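Local coordinates for exported protein (Bacteroides fragilis, PDB 4I17) that is of unknown function but is built of tetratricopeptide (TPR) repeats, a helical scaffold that in other proteins commonly mediates protein-protein binding, at residues P7-L10 with K11-N15; A20-Y23 with A24-F27; C48-C51 with A52-K56; N72-L75 with A76-Y79. All coordinates share one frame; numbering follows the deposited sequence.

Contact 1: P7-L10 with K11-N15; sequences PNQL and KNEGN
The opening turns of helix 7-19, the first helix of this TPR protein, set Q9 against E13 and N8 against N12, pairs one helical turn apart. The terminal amide of Q9 reaches E13 by a weak hydrogen bond, NE2 to OE2 at 3.3 Å, and the amide and carboxylate planes stand nearly perpendicular, 87° apart. Q9 arrives there as an extended chain whose CG lies opposite its own backbone N (chi1 -171°), which brings NE2 to the E13 carboxylate; Q9 CG itself also brushes OE2 at 3.7 Å. The other carboxylate oxygen, OE1, forms a salt bridge with K29 and passes the methyl CD2 of L10 at 4.0 Å. E13 thus divides its two oxygens between a salt bridge to K29 and a weak bond from Q9, and the K29 bridge ties helix 7-19 to helix 23-36, which packs antiparallel to it as in TPR proteins. N8 and N12 approach with amide planes 88° apart, OD1 of N8 lying 3.3 Å from ND2 of N12. Beneath them the main chain is regular alpha-helix: K11 N to P7 O and E13 N to Q9 O are both 2.9 Å. L10 turns to the buried side, where its side chain meets E32 and L36, while the extended K11 side chain touches Y33 and makes a long, weak ion pair with D41.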
loop_
_atom_site.group_PDB
_atom_site.type_symbol
_atom_site.label_atom_id
_atom_site.label_comp_id
_atom_site.label_asym_id
_atom_site.label_seq_id
_atom_site.Cartn_x
_atom_site.Cartn_y
_atom_site.Cartn_z
ATOM N N PRO A 7 6.801 -7.179 39.111
ATOM C CA PRO A 7 6.720 -7.097 37.641
ATOM C C PRO A 7 7.171 -8.364 36.936
ATOM O O PRO A 7 6.539 -8.759 35.955
ATOM C CB PRO A 7 7.665 -5.944 37.296
ATOM C CG PRO A 7 7.715 -5.123 38.499
ATOM C CD PRO A 7 7.633 -6.084 39.648
ATOM N N ASN A 8 8.259 -9.009 37.413
ATOM C CA ASN A 8 8.736 -10.240 36.777
ATOM C C ASN A 8 7.672 -11.329 36.841
ATOM O O ASN A 8 7.540 -12.108 35.895
ATOM C CB ASN A 8 10.035 -10.744 37.388
ATOM C CG ASN A 8 10.734 -11.720 36.475
ATOM O OD1 ASN A 8 10.662 -12.936 36.665
ATOM N ND2 ASN A 8 11.345 -11.215 35.405
ATOM N N GLN A 9 6.912 -11.375 37.948
ATOM C CA GLN A 9 5.810 -12.316 38.113
ATOM C C GLN A 9 4.715 -11.989 37.096
ATOM O O GLN A 9 4.162 -12.907 36.487
ATOM C CB GLN A 9 5.262 -12.248 39.523
ATOM C CG GLN A 9 4.259 -13.348 39.852
ATOM C CD GLN A 9 3.934 -13.385 41.322
ATOM O OE1 GLN A 9 4.755 -13.031 42.180
ATOM N NE2 GLN A 9 2.729 -13.835 41.645
ATOM N N LEU A 10 4.415 -10.676 36.892
ATOM C CA LEU A 10 3.389 -10.291 35.890
ATOM C C LEU A 10 3.799 -10.714 34.504
ATOM O O LEU A 10 2.972 -11.239 33.764
ATOM C CB LEU A 10 3.112 -8.794 35.899
ATOM C CG LEU A 10 2.450 -8.241 37.152
ATOM C CD1 LEU A 10 2.588 -6.735 37.188
ATOM C CD2 LEU A 10 0.970 -8.635 37.229
ATOM N N LYS A 11 5.073 -10.515 34.139
ATOM C CA LYS A 11 5.522 -10.939 32.805
ATOM C C LYS A 11 5.416 -12.479 32.653
ATOM O O LYS A 11 4.993 -12.954 31.602
ATOM C CB LYS A 11 6.952 -10.472 32.561
ATOM C CG LYS A 11 7.503 -10.867 31.187
ATOM C CD LYS A 11 8.949 -10.509 31.104
ATOM C CE LYS A 11 9.559 -10.915 29.790
ATOM N NZ LYS A 11 11.050 -10.836 29.842
ATOM N N ASN A 12 5.779 -13.244 33.694
ATOM C CA ASN A 12 5.694 -14.716 33.649
ATOM C C ASN A 12 4.241 -15.158 33.519
ATOM O O ASN A 12 3.964 -16.100 32.757
ATOM C CB ASN A 12 6.345 -15.370 34.893
ATOM C CG ASN A 12 7.847 -15.273 34.887
ATOM O OD1 ASN A 12 8.484 -15.193 33.838
ATOM N ND2 ASN A 12 8.454 -15.308 36.065
ATOM N N GLU A 13 3.319 -14.492 34.252
ATOM C CA GLU A 13 1.868 -14.767 34.170
ATOM C C GLU A 13 1.354 -14.457 32.753
ATOM O O GLU A 13 0.529 -15.209 32.242
ATOM C CB GLU A 13 1.068 -13.960 35.208
ATOM C CG GLU A 13 1.272 -14.498 36.618
ATOM C CD GLU A 13 0.740 -13.698 37.794
ATOM O OE1 GLU A 13 0.269 -12.554 37.596
ATOM O OE2 GLU A 13 0.829 -14.215 38.932
ATOM N N GLY A 14 1.808 -13.343 32.157
ATOM C CA GLY A 14 1.430 -12.988 30.781
ATOM C C GLY A 14 1.938 -14.020 29.785
ATOM O O GLY A 14 1.204 -14.422 28.878
ATOM N N ASN A 15 3.201 -14.486 29.962
ATOM C CA ASN A 15 3.776 -15.548 29.115
ATOM C C ASN A 15 2.950 -16.820 29.223
ATOM O O ASN A 15 2.684 -17.464 28.198
ATOM C CB ASN A 15 5.220 -15.845 29.491
ATOM C CG ASN A 15 6.203 -14.734 29.187
ATOM O OD1 ASN A 15 5.958 -13.851 28.370
ATOM N ND2 ASN A 15 7.355 -14.795 29.837
#

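Contact 2: A20-Y23 with A24-F27; sequences AKNY and AVAF. With SO4 (sulfate ion), chain C.
Polar contacts dominate where N22 caps helix 23-36: its OD1 accepts from V25 N at 3.1 Å. The bond is straight at the hydrogen, 167°, yet the donor stands 45° out of the side-chain carbonyl plane, above the group and not on a lone pair. N22 holds its CG opposite the backbone N (chi1 -166°), which swings the amide forward over the first turn; this holds for the conformer described, and N22 has a second one. Behind it the main chain takes up the helical pattern, with A26 N donating to N22 O and F27 N to Y23 O.

A sulfate, probably from the crystallisation liquor, takes two main-chain hydrogen bonds. Its O1 accepts from A24 N at 2.7 Å and its O2 from Y23 N at 3.1 Å, where the helix dipole would probably help to hold an anion. This is the tight turn between two antiparallel TPR helices: K21, with positive phi, is the C-prime residue of the Schellman motif closing helix 7-19, and N22 follows at once as the N-cap of the next helix.

Methyl groups make van der Waals contacts with the N22 amide, V25 CG2 lying 3.7 Å from N22 CG. Apolar packing joins A26 to A17 of helix 7-19 and C51 of helix 42-54.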
loop_
_atom_site.group_PDB
_atom_site.type_symbol
_atom_site.label_atom_id
_atom_site.label_comp_id
_atom_site.label_asym_id
_atom_site.label_seq_id
_atom_site.Cartn_x
_atom_site.Cartn_y
_atom_site.Cartn_z
ATOM N N ALA A 20 -1.251 -20.334 26.395
ATOM C CA ALA A 20 -2.551 -21.020 26.423
ATOM C C ALA A 20 -3.539 -20.327 25.478
ATOM O O ALA A 20 -4.718 -20.668 25.451
ATOM C CB ALA A 20 -3.098 -21.027 27.851
ATOM N N LYS A 21 -3.058 -19.362 24.684
ATOM C CA LYS A 21 -3.898 -18.607 23.746
ATOM C C LYS A 21 -4.951 -17.734 24.493
ATOM O O LYS A 21 -6.009 -17.411 23.922
ATOM C CB LYS A 21 -4.572 -19.561 22.719
ATOM C CG LYS A 21 -4.780 -18.912 21.364
ATOM C CD LYS A 21 -5.464 -19.853 20.382
ATOM C CE LYS A 21 -5.803 -19.119 19.105
ATOM N NZ LYS A 21 -6.587 -19.970 18.166
ATOM N N ASN A 22 -4.675 -17.341 25.765
ATOM C CA ASN A 22 -5.596 -16.413 26.413
ATOM C C ASN A 22 -5.009 -15.035 26.242
ATOM O O ASN A 22 -4.289 -14.541 27.103
ATOM C CB ASN A 22 -5.906 -16.723 27.875
ATOM C CG ASN A 22 -7.116 -15.948 28.395
ATOM O OD1 ASN A 22 -7.344 -14.756 28.133
ATOM N ND2 ASN A 22 -7.940 -16.614 29.145
ATOM N N TYR A 23 -5.314 -14.420 25.109
ATOM C CA TYR A 23 -4.810 -13.087 24.767
ATOM C C TYR A 23 -5.312 -12.003 25.706
ATOM O O TYR A 23 -4.560 -11.058 25.949
ATOM C CB TYR A 23 -5.175 -12.713 23.336
ATOM C CG TYR A 23 -4.732 -13.728 22.301
ATOM C CD1 TYR A 23 -3.378 -14.038 22.127
ATOM C CD2 TYR A 23 -5.651 -14.316 21.439
ATOM C CE1 TYR A 23 -2.962 -14.933 21.132
ATOM C CE2 TYR A 23 -5.247 -15.183 20.429
ATOM C CZ TYR A 23 -3.904 -15.491 20.275
ATOM O OH TYR A 23 -3.541 -16.341 19.251
ATOM N N ALA A 24 -6.557 -12.127 26.265
ATOM C CA ALA A 24 -7.072 -11.075 27.172
ATOM C C ALA A 24 -6.263 -11.026 28.463
ATOM O O ALA A 24 -5.937 -9.937 28.950
ATOM C CB ALA A 24 -8.524 -11.328 27.514
ATOM N N VAL A 25 -5.958 -12.189 29.039
ATOM C CA VAL A 25 -5.135 -12.219 30.253
ATOM C C VAL A 25 -3.708 -11.766 29.918
ATOM O O VAL A 25 -3.106 -11.043 30.714
ATOM C CB VAL A 25 -5.122 -13.605 30.944
ATOM C CG1 VAL A 25 -4.098 -13.626 32.097
ATOM C CG2 VAL A 25 -6.515 -13.924 31.467
ATOM N N ALA A 26 -3.149 -12.221 28.790
ATOM C CA ALA A 26 -1.770 -11.831 28.445
ATOM C C ALA A 26 -1.704 -10.325 28.305
ATOM O O ALA A 26 -0.798 -9.693 28.826
ATOM C CB ALA A 26 -1.329 -12.517 27.159
ATOM N N PHE A 27 -2.719 -9.727 27.671
ATOM C CA PHE A 27 -2.730 -8.265 27.520
ATOM C C PHE A 27 -2.769 -7.610 28.915
ATOM O O PHE A 27 -1.993 -6.699 29.145
ATOM C CB PHE A 27 -3.907 -7.791 26.642
ATOM C CG PHE A 27 -4.060 -6.293 26.674
ATOM C CD1 PHE A 27 -3.231 -5.477 25.909
ATOM C CD2 PHE A 27 -4.977 -5.692 27.522
ATOM C CE1 PHE A 27 -3.325 -4.087 25.991
ATOM C CE2 PHE A 27 -5.062 -4.299 27.608
ATOM C CZ PHE A 27 -4.233 -3.514 26.841
HETATM S S SO4 C . -9.066 -14.451 24.560
HETATM O O1 SO4 C . -8.544 -13.919 25.753
HETATM O O2 SO4 C . -8.001 -14.830 23.640
HETATM O O3 SO4 C . -9.846 -15.656 24.849
HETATM O O4 SO4 C . -9.952 -13.461 23.940
#

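Contact 3: C48-C51 with A52-K56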
loop_
_atom_site.group_PDB
_atom_site.type_symbol
_atom_site.label_atom_id
_atom_site.label_comp_id
_atom_site.label_asym_id
_atom_site.label_seq_id
_atom_site.Cartn_x
_atom_site.Cartn_y
_atom_site.Cartn_z
ATOM N N CYS A 48 2.471 -7.649 23.506
ATOM C CA CYS A 48 1.319 -6.955 24.103
ATOM C C CYS A 48 0.477 -6.309 23.001
ATOM O O CYS A 48 -0.751 -6.422 23.036
ATOM C CB CYS A 48 1.785 -5.932 25.134
ATOM S SG CYS A 48 0.461 -5.296 26.201
ATOM N N GLY A 49 1.132 -5.710 21.995
ATOM C CA GLY A 49 0.434 -5.107 20.843
ATOM C C GLY A 49 -0.383 -6.123 20.073
ATOM O O GLY A 49 -1.544 -5.855 19.721
ATOM N N VAL A 50 0.208 -7.315 19.816
ATOM C CA VAL A 50 -0.509 -8.406 19.111
ATOM C C VAL A 50 -1.723 -8.843 19.959
ATOM O O VAL A 50 -2.819 -9.012 19.418
ATOM C CB VAL A 50 0.402 -9.611 18.807
ATOM C CG1 VAL A 50 -0.394 -10.736 18.111
ATOM C CG2 VAL A 50 1.611 -9.179 17.957
ATOM N N CYS A 51 -1.513 -9.069 21.264
ATOM C CA CYS A 51 -2.615 -9.466 22.166
ATOM C C CYS A 51 -3.728 -8.419 22.133
ATOM O O CYS A 51 -4.908 -8.785 22.061
ATOM C CB CYS A 51 -2.094 -9.681 23.583
ATOM S SG CYS A 51 -1.089 -11.171 23.751
ATOM N N ALA A 52 -3.368 -7.131 22.242
ATOM C CA ALA A 52 -4.363 -6.022 22.206
ATOM C C ALA A 52 -5.164 -6.040 20.916
ATOM O O ALA A 52 -6.389 -5.865 20.929
ATOM C CB ALA A 52 -3.662 -4.675 22.355
ATOM N N ASP A 53 -4.489 -6.281 19.785
ATOM C CA ASP A 53 -5.184 -6.290 18.507
ATOM C C ASP A 53 -6.118 -7.492 18.470
ATOM O O ASP A 53 -7.250 -7.341 18.006
ATOM C CB ASP A 53 -4.186 -6.321 17.355
ATOM C CG ASP A 53 -4.878 -6.245 16.014
ATOM O OD1 ASP A 53 -5.326 -5.132 15.637
ATOM O OD2 ASP A 53 -5.046 -7.301 15.381
ATOM N N ASN A 54 -5.673 -8.655 19.050
ATOM C CA ASN A 54 -6.477 -9.893 19.045
ATOM C C ASN A 54 -7.745 -9.739 19.878
ATOM O O ASN A 54 -8.737 -10.392 19.590
ATOM C CB ASN A 54 -5.680 -11.097 19.546
ATOM C CG ASN A 54 -4.487 -11.506 18.707
ATOM O OD1 ASN A 54 -4.258 -11.038 17.596
ATOM N ND2 ASN A 54 -3.655 -12.366 19.255
ATOM N N ILE A 55 -7.735 -8.864 20.887
ATOM C CA ILE A 55 -8.926 -8.703 21.725
ATOM C C ILE A 55 -9.665 -7.396 21.382
ATOM O O ILE A 55 -10.571 -6.974 22.102
ATOM C CB ILE A 55 -8.598 -8.830 23.226
ATOM C CG1 ILE A 55 -7.647 -7.688 23.689
ATOM C CG2 ILE A 55 -8.039 -10.240 23.540
ATOM C CD1 ILE A 55 -7.259 -7.720 25.177
ATOM N N LYS A 56 -9.322 -6.811 20.233
ATOM C CA LYS A 56 -9.965 -5.637 19.648
ATOM C C LYS A 56 -9.717 -4.320 20.397
ATOM O O LYS A 56 -10.511 -3.392 20.272
ATOM C CB LYS A 56 -11.481 -5.869 19.447
ATOM C CG LYS A 56 -11.752 -7.100 18.587
ATOM C CD LYS A 56 -13.232 -7.320 18.344
ATOM C CE LYS A 56 -13.460 -8.604 17.595
ATOM N NZ LYS A 56 -13.084 -8.478 16.162
#
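V50 and N54 lie side by side on helix 42-54, pointing the same way, with V50 CG1 3.8 Å from N54 ND2. This is the more open side of the contact, although V50 also touches F65 and N54 touches Y23. The N54 side chain folds back over the helix with its CG beside the backbone N (chi1 -64°), and CG approaches V50 O closely, at 3.1 Å; that oxygen takes its hydrogen bond from N54 N at 2.9 Å. D53 turns its carboxylate away from the preceding turn to lie near that of D88, a pairing of like charges that could raise the affinity of one of them for a proton.

The opposite character belongs to C48, C51 and A52. The small CB of A52 sits 3.5 Å from C48 O, and its neighbour A61 closes on it from helix 58-70. C48 lies between F27 and Y30 of helix 23-36 and Y64 of helix 58-70; C51 meets A26. Here the backbone is well bonded, A52 N to C48 O being 2.8 Å, whereas the last bond, I55 N to C51 O, is weak at 3.1 Å and bent to 133°. I55 places CG1 between its backbone N and carbonyl carbon (chi1 64°), which brings that carbon to 3.4 Å from C51 O. K56, with positive phi, then terminates the helix, donating from its N to D53 O, and K57 N turns back to A52 O: a Schellman motif, here linking consecutive antiparallel helices of a TPR array.

Contact 4: N72-L75 with A76-Y79; sequences NYNL and ANAY
OD1 of N74 is gripped by two donors: ND2 of N77 at 2.8 Å and a water at 2.7 Å. The same water accepts from N77 N at 3.3 Å, and it therefore bridges the N74 side chain to the first turn of helix 75-88. N74 occupies the N-cap position of that helix, but its side chain makes no direct capping bond to the backbone and reaches N77 N only by way of the water. The loop before it leaves helix 58-70 through a Schellman motif with N72, of positive phi, as C-prime, giving the short helix-to-helix connection expected in a TPR array.

The two amides meet at a steep angle, their planes 82° apart. N77 keeps CG beside its backbone N (chi1 -75°), which turns ND2 back toward the N-cap residue, and N74 OD1 lies only 16° out of the plane of the N77 amide. The donor is nevertheless tilted from the N74 carbonyl plane. Main-chain bonds continue the helix from N74 O to A78 N and from L75 O to Y79 N.

Toward the neighbouring helices the contacts are mainly van der Waals. A78 packs on A68 and I69 of helix 58-70, and Y79 spans from I69 to T98, E101 and A105 of helix 92-105. Y73 touches S42, V43 and Y46 of helix 42-54. L75 and Y79 run alongside each other pointing the same way, with L75 CD2 4.1 Å from CE2 of the Y79 ring.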
loop_
_atom_site.group_PDB
_atom_site.type_symbol
_atom_site.label_atom_id
_atom_site.label_comp_id
_atom_site.label_asym_id
_atom_site.label_seq_id
_atom_site.Cartn_x
_atom_site.Cartn_y
_atom_site.Cartn_z
ATOM N N ASN A 72 13.517 0.322 18.348
ATOM C CA ASN A 72 14.127 -0.265 17.128
ATOM C C ASN A 72 14.061 -1.773 17.167
ATOM O O ASN A 72 15.009 -2.442 16.760
ATOM C CB ASN A 72 15.622 0.155 17.003
ATOM C CG ASN A 72 15.896 1.613 17.205
ATOM O OD1 ASN A 72 16.552 2.026 18.172
ATOM N ND2 ASN A 72 15.378 2.411 16.321
ATOM N N TYR A 73 12.969 -2.310 17.709
ATOM C CA TYR A 73 12.826 -3.749 17.854
ATOM C C TYR A 73 11.880 -4.306 16.809
ATOM O O TYR A 73 10.742 -3.831 16.719
ATOM C CB TYR A 73 12.278 -4.096 19.265
ATOM C CG TYR A 73 11.951 -5.569 19.394
ATOM C CD1 TYR A 73 12.961 -6.530 19.392
ATOM C CD2 TYR A 73 10.631 -6.007 19.450
ATOM C CE1 TYR A 73 12.661 -7.890 19.414
ATOM C CE2 TYR A 73 10.323 -7.363 19.512
ATOM C CZ TYR A 73 11.341 -8.301 19.462
ATOM O OH TYR A 73 11.043 -9.640 19.520
ATOM N N ASN A 74 12.302 -5.380 16.095
ATOM C CA ASN A 74 11.405 -6.113 15.182
ATOM C C ASN A 74 10.601 -5.129 14.319
ATOM O O ASN A 74 9.371 -5.197 14.255
ATOM C CB ASN A 74 10.446 -6.928 16.088
ATOM C CG ASN A 74 9.776 -8.112 15.470
ATOM O OD1 ASN A 74 10.101 -8.521 14.367
ATOM N ND2 ASN A 74 8.799 -8.675 16.177
ATOM N N LEU A 75 11.306 -4.160 13.738
ATOM C CA LEU A 75 10.700 -3.013 13.079
ATOM C C LEU A 75 9.713 -3.311 11.994
ATOM O O LEU A 75 8.662 -2.687 12.004
ATOM C CB LEU A 75 11.760 -2.068 12.544
ATOM C CG LEU A 75 12.414 -1.234 13.616
ATOM C CD1 LEU A 75 13.523 -0.387 13.024
ATOM C CD2 LEU A 75 11.390 -0.342 14.317
ATOM N N ALA A 76 10.006 -4.220 11.069
ATOM C CA ALA A 76 9.016 -4.483 10.016
ATOM C C ALA A 76 7.718 -5.034 10.612
ATOM O O ALA A 76 6.632 -4.567 10.262
ATOM C CB ALA A 76 9.571 -5.454 8.992
ATOM N N ASN A 77 7.828 -5.970 11.542
ATOM C CA ASN A 77 6.642 -6.533 12.183
ATOM C C ASN A 77 5.906 -5.506 13.036
ATOM O O ASN A 77 4.674 -5.538 13.075
ATOM C CB ASN A 77 7.030 -7.737 13.027
ATOM C CG ASN A 77 7.321 -8.935 12.159
ATOM O OD1 ASN A 77 6.689 -9.147 11.124
ATOM N ND2 ASN A 77 8.335 -9.692 12.516
ATOM N N ALA A 78 6.644 -4.607 13.728
ATOM C CA ALA A 78 6.028 -3.574 14.582
ATOM C C ALA A 78 5.275 -2.541 13.721
ATOM O O ALA A 78 4.169 -2.151 14.082
ATOM C CB ALA A 78 7.085 -2.884 15.436
ATOM N N TYR A 79 5.845 -2.121 12.572
ATOM C CA TYR A 79 5.114 -1.200 11.671
ATOM C C TYR A 79 3.892 -1.880 11.062
ATOM O O TYR A 79 2.866 -1.230 10.928
ATOM C CB TYR A 79 6.001 -0.690 10.529
ATOM C CG TYR A 79 6.856 0.486 10.943
ATOM C CD1 TYR A 79 6.297 1.749 11.138
ATOM C CD2 TYR A 79 8.217 0.334 11.167
ATOM C CE1 TYR A 79 7.081 2.835 11.531
ATOM C CE2 TYR A 79 9.019 1.419 11.532
ATOM C CZ TYR A 79 8.442 2.664 11.718
ATOM O OH TYR A 79 9.226 3.727 12.079
HETATM O O HOH W 1 10.676 -7.517 11.947
#

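In the fold
All four contacts are local and lie in series along the N-terminal part of the solenoid, on the same side of the chain's centre. Contacts 1 and 3 are partly buried; contact 1 lies within a helix, contact 3 runs out through the end of one. Contacts 2 and 4 are surface helix starts, one capped by the N22 side chain, the other with no side-chain cap but a water bridge from N74 to N77. Contacts 1 and 2 touch where G14 O meets A26 CB, 3.6 Å apart. Contact 2 also packs on contact 3, with F27 CD1 3.7 Å from A52 CB, joining helix 23-36 to helix 42-54. Contact 4 stands apart, its centre about 16 Å from that of contact 3.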